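Local coordinates for protein hemoglobin (PDB 1GCV) that carries oxygen from the gills to the peripheral tissues as the heme-bearing beta subunit of a shark hemoglobin tetramer, at residues 65-68 / 69-72. Sequence-based numbering, arbitrary orientation.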
loop_
_atom_site.group_PDB
_atom_site.type_symbol
_atom_site.label_atom_id
_atom_site.label_comp_id
_atom_site.label_asym_id
_atom_site.label_seq_id
_atom_site.Cartn_x
_atom_site.Cartn_y
_atom_site.Cartn_z
ATOM N N VAL B 65 12.895 20.003 11.361
ATOM C CA VAL B 65 14.315 19.693 11.439
ATOM C C VAL B 65 14.928 20.195 12.747
ATOM O O VAL B 65 15.851 19.584 13.269
ATOM C CB VAL B 65 15.077 20.309 10.242
ATOM C CG1 VAL B 65 16.576 20.115 10.410
ATOM C CG2 VAL B 65 14.609 19.665 8.951
ATOM N N LYS B 66 14.408 21.300 13.279
ATOM C CA LYS B 66 14.913 21.881 14.529
ATOM C C LYS B 66 14.417 21.159 15.788
ATOM O O LYS B 66 15.072 21.188 16.834
ATOM C CB LYS B 66 14.542 23.367 14.603
ATOM C CG LYS B 66 15.487 24.266 13.812
ATOM C CD LYS B 66 14.902 25.657 13.590
ATOM C CE LYS B 66 15.424 26.661 14.624
ATOM N NZ LYS B 66 15.715 28.015 14.045
ATOM N N HIS B 67 13.256 20.517 15.684
ATOM C CA HIS B 67 12.674 19.769 16.794
ATOM C C HIS B 67 12.441 18.347 16.296
ATOM O O HIS B 67 11.364 17.790 16.476
ATOM C CB HIS B 67 11.337 20.382 17.206
ATOM C CG HIS B 67 11.375 21.869 17.373
ATOM N ND1 HIS B 67 11.212 22.483 18.595
ATOM C CD2 HIS B 67 11.549 22.864 16.472
ATOM C CE1 HIS B 67 11.284 23.793 18.440
ATOM N NE2 HIS B 67 11.488 24.050 17.161
ATOM N N MET B 68 13.466 17.770 15.674
ATOM C CA MET B 68 13.395 16.425 15.101
ATOM C C MET B 68 12.942 15.312 16.046
ATOM O O MET B 68 12.469 14.266 15.594
ATOM C CB MET B 68 14.750 16.047 14.491
ATOM C CG MET B 68 14.737 15.913 12.974
ATOM S SD MET B 68 16.399 15.842 12.290
ATOM C CE MET B 68 16.404 14.232 11.558
ATOM N N ASP B 69 13.077 15.523 17.350
ATOM C CA ASP B 69 12.673 14.497 18.299
ATOM C C ASP B 69 11.251 14.678 18.802
ATOM O O ASP B 69 10.739 13.837 19.539
ATOM C CB ASP B 69 13.645 14.451 19.476
ATOM C CG ASP B 69 14.845 13.569 19.195
ATOM O OD1 ASP B 69 14.652 12.373 18.862
ATOM O OD2 ASP B 69 15.980 14.078 19.303
ATOM N N ASP B 70 10.617 15.778 18.408
ATOM C CA ASP B 70 9.235 16.037 18.800
ATOM C C ASP B 70 8.436 16.586 17.613
ATOM O O ASP B 70 7.756 17.605 17.740
ATOM C CB ASP B 70 9.145 17.037 19.977
ATOM C CG ASP B 70 10.504 17.421 20.547
ATOM O OD1 ASP B 70 11.052 18.470 20.127
ATOM O OD2 ASP B 70 11.013 16.681 21.423
ATOM N N VAL B 71 8.518 15.914 16.464
ATOM C CA VAL B 71 7.793 16.369 15.278
ATOM C C VAL B 71 6.284 16.169 15.443
ATOM O O VAL B 71 5.492 16.952 14.926
ATOM C CB VAL B 71 8.290 15.654 13.985
ATOM C CG1 VAL B 71 7.436 16.075 12.795
ATOM C CG2 VAL B 71 9.747 16.018 13.712
ATOM N N LYS B 72 5.890 15.133 16.180
ATOM C CA LYS B 72 4.478 14.853 16.421
ATOM C C LYS B 72 3.792 15.982 17.191
ATOM O O LYS B 72 2.682 16.376 16.840
ATOM C CB LYS B 72 4.313 13.551 17.203
ATOM C CG LYS B 72 4.095 12.326 16.339
ATOM C CD LYS B 72 4.139 11.066 17.184
ATOM C CE LYS B 72 4.954 9.981 16.508
ATOM N NZ LYS B 72 4.147 8.749 16.300
#
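The imidazole of His67 has Asp70 OD1 at its edge, near the ring plane, and neither face of the ring meets the 69-72 segment. Contact is made at CB, not at the ring: Asp70 OD1 lies 3.5 Å from His67 CB, whereas His67 ND1 and Asp70 OD1 stay 4.3 Å apart, too far for a direct bond, although the carboxylate might still favour a protonated imidazole. With CG anti to its own carbonyl carbon (chi1 -48°), the ring turns away from the turn. Asp70 does the opposite: its nearly eclipsed chi1 of -6° brings the carboxylate back toward His67.

A type I beta turn from His67 to Asp70 sets this spacing. It is closed by a hydrogen bond of 2.9 Å from Asp70 N to His67 O. Val71 CG2 rests 3.7 Å from Met68 O and equally near His67 O; Met68 O in turn accepts a hydrogen bond from the Trp3 indole. The buried Met68 side chain packs against Ile11 and Phe123, while Val71 packs on Ala130. At the surface, Asp69 forms a salt bridge with Arg8.

Asp70 occupies the N-cap position, but its carboxylate makes no capping bond. The beta turn links the end of helix 50-66 to the short helix 71-74; this is the EF corner of the globin fold, between helix 50-66, which carries the distal His53, and helix 76-86, which carries the proximal His82.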